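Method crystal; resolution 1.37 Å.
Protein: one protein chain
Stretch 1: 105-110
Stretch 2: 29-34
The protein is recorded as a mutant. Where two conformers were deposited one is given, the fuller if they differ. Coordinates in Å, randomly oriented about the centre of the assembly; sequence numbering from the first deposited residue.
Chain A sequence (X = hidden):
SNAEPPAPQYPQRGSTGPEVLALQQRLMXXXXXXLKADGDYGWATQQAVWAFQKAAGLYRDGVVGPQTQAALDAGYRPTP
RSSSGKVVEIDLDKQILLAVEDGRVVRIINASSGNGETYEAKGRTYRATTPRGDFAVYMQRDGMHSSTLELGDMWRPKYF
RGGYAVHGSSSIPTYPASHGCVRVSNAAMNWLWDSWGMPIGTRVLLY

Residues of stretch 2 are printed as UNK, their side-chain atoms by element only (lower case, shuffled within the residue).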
# COMPACT_ATOMS: atom_id res chain seq x y z
N VAL A 105 -4.53 -6.56 -12.16
CA VAL A 105 -4.46 -6.02 -10.80
C VAL A 105 -5.81 -6.21 -10.16
O VAL A 105 -6.85 -5.68 -10.65
CB VAL A 105 -4.06 -4.53 -10.83
CG1 VAL A 105 -4.10 -3.93 -9.49
CG2 VAL A 105 -2.70 -4.42 -11.46
N VAL A 106 -5.82 -6.84 -9.00
CA VAL A 106 -7.01 -7.03 -8.20
C VAL A 106 -7.20 -5.88 -7.20
O VAL A 106 -8.29 -5.33 -7.05
CB VAL A 106 -7.02 -8.42 -7.50
CG1 VAL A 106 -8.24 -8.62 -6.60
CG2 VAL A 106 -6.91 -9.51 -8.54
N ARG A 107 -6.08 -5.51 -6.55
CA ARG A 107 -6.09 -4.36 -5.65
C ARG A 107 -4.77 -3.66 -5.71
O ARG A 107 -3.70 -4.24 -5.91
CB ARG A 107 -6.34 -4.67 -4.13
CG ARG A 107 -7.68 -5.13 -3.69
CD ARG A 107 -8.83 -4.16 -3.88
NE ARG A 107 -10.03 -4.76 -3.30
CZ ARG A 107 -10.78 -5.66 -3.95
NH1 ARG A 107 -10.49 -6.07 -5.17
NH2 ARG A 107 -11.80 -6.24 -3.36
N ILE A 108 -4.86 -2.34 -5.51
CA ILE A 108 -3.71 -1.48 -5.30
C ILE A 108 -3.76 -1.03 -3.84
O ILE A 108 -4.79 -0.47 -3.43
CB ILE A 108 -3.71 -0.24 -6.23
CG1 ILE A 108 -3.88 -0.58 -7.69
CG2 ILE A 108 -2.40 0.55 -5.97
CD1 ILE A 108 -5.28 -0.62 -8.18
N ILE A 109 -2.64 -1.19 -3.11
CA ILE A 109 -2.59 -0.94 -1.69
C ILE A 109 -1.46 0.04 -1.41
O ILE A 109 -0.32 -0.18 -1.90
CB ILE A 109 -2.44 -2.29 -0.94
CG1 ILE A 109 -3.72 -3.09 -1.02
CG2 ILE A 109 -2.06 -2.09 0.51
CD1 ILE A 109 -3.56 -4.56 -0.76
N ASN A 110 -1.75 1.09 -0.60
CA ASN A 110 -0.67 1.98 -0.21
C ASN A 110 0.35 1.22 0.64
O ASN A 110 0.03 0.49 1.55
CB ASN A 110 -1.27 3.12 0.60
CG ASN A 110 -0.25 4.18 0.97
OD1 ASN A 110 0.41 4.71 0.09
ND2 ASN A 110 -0.13 4.46 2.27
N UNK A 29 -14.15 1.14 -7.10
CA UNK A 29 -14.40 0.56 -8.42
C UNK A 29 -13.13 0.27 -9.19
O UNK A 29 -13.03 -0.73 -9.96
c UNK A 29 -16.72 1.65 -8.70
o UNK A 29 -17.39 2.58 -9.25
c UNK A 29 -15.30 1.49 -9.27
o UNK A 29 -17.19 0.83 -7.89
N UNK A 30 -12.13 1.13 -9.05
CA UNK A 30 -10.88 1.00 -9.73
C UNK A 30 -9.90 0.06 -9.05
O UNK A 30 -8.80 -0.17 -9.61
c UNK A 30 -10.22 4.70 -10.78
c UNK A 30 -10.24 2.36 -9.93
c UNK A 30 -10.94 2.84 -12.26
c UNK A 30 -10.94 3.34 -10.86
N UNK A 31 -10.24 -0.47 -7.89
CA UNK A 31 -9.40 -1.43 -7.21
C UNK A 31 -8.42 -0.93 -6.19
O UNK A 31 -7.64 -1.68 -5.64
N UNK A 32 -8.51 0.37 -5.87
CA UNK A 32 -7.69 0.93 -4.82
C UNK A 32 -8.32 0.51 -3.51
O UNK A 32 -9.52 0.66 -3.33
c UNK A 32 -7.60 2.46 -4.97
c UNK A 32 -6.81 2.77 -6.23
c UNK A 32 -5.43 2.92 -6.22
c UNK A 32 -4.68 3.08 -7.38
o UNK A 32 -4.58 3.36 -9.72
c UNK A 32 -6.72 3.01 -8.62
c UNK A 32 -7.43 2.82 -7.48
c UNK A 32 -5.34 3.14 -8.61
N UNK A 33 -7.55 -0.02 -2.58
CA UNK A 33 -8.13 -0.67 -1.40
C UNK A 33 -8.81 0.30 -0.49
O UNK A 33 -8.19 1.22 0.05
c UNK A 33 -7.02 -1.37 -0.61
c UNK A 33 -8.08 -2.14 2.87
c UNK A 33 -8.83 -3.90 1.53
c UNK A 33 -7.56 -2.10 0.59
c UNK A 33 -7.54 -1.53 1.80
c UNK A 33 -8.73 -3.31 2.76
c UNK A 33 -8.23 -3.29 0.43
N UNK A 34 -10.10 0.08 -0.33
CA UNK A 34 -10.98 0.88 0.53
C UNK A 34 -12.22 0.01 0.78
O UNK A 34 -12.82 -0.57 -0.16
c UNK A 34 -12.11 2.12 -1.40
c UNK A 34 -11.34 2.24 -0.12
c UNK A 34 -12.02 3.17 0.88
c UNK A 34 -12.19 4.59 0.31

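Position 29 carries four side-chain atoms, two carbons and two oxygens, with both oxygens on the second carbon. That is a one-methylene carboxylate, and the residue is Asp29. It lies on the helix that enters the stretch, and its nearest side-chain approach to stretch 1 is Asp29 CB to Arg107 NH1, 9.9 Å.

Position 30 has four carbons and no heteroatom, with the fork at the second carbon, which identifies Leu30. Its CA-to-CB bond points sideways and the end of the side chain leads away; the closest approach belongs to the backbone, Leu30 O to Ile108 CD1 at 3.8 Å.

Position 31 has no side-chain atoms at all. Its backbone O accepts a hydrogen bond from Ile108 N (2.9 Å, 162°), and Arg107 CA adds a CA-H...O contact to the same O of position 31 at 3.1 Å. This is Gly31. The backbone agrees: phi/psi of 93/8 marks the first residue to leave helical geometry, in a Schellman motif. An ideal CB here would be jammed against the carbonyl oxygen of Leu30, which by itself calls for glycine, and would also lie 3.4 Å from Val106 O.

Position 32 shows one carbon leading to a six-carbon ring that bears one oxygen, a phenol. CB points away from stretch 1, yet the ring comes nearer, with a ring carbon of position 32 lying 3.6 Å from Ile108 CB. Ile108 CD1 sits 3.7 Å from the centroid of this ring and 9° off its normal, a CH-pi contact over the face. This is Tyr32. The hydroxyl is hydrogen-bonded elsewhere in the structure.

Position 33 has one carbon and a six-carbon ring without oxygen. Its CB points toward stretch 1, and CB of position 33 lies 3.7 Å from Ile109 CG1. This is Phe33. Phe33 CD1 is 4.4 Å from Arg107 NE, near the guanidinium plane at its edge.

Position 34 holds four carbons forked at the first, one arm two carbons long, which gives Ile34. CB points away, and the closest side-chain pair is Ile34 CG2 to Arg107 NE, 7.4 Å.

The contact is a single beta bridge centred on Ile108 and Tyr32 (CA to CA, 4.7 Å). Ile108 uses both polar backbone atoms: its N donates to Gly31 O, and its O accepts from Phe33 N (2.9 Å, 156°). These bonds flank Tyr32 and fix the register, while the Ile108 side chain packs on the tyrosine ring. Together the stretches bury 336 Å², with Ile108 covered most.

Stretch 2 29-34: DLGYFI
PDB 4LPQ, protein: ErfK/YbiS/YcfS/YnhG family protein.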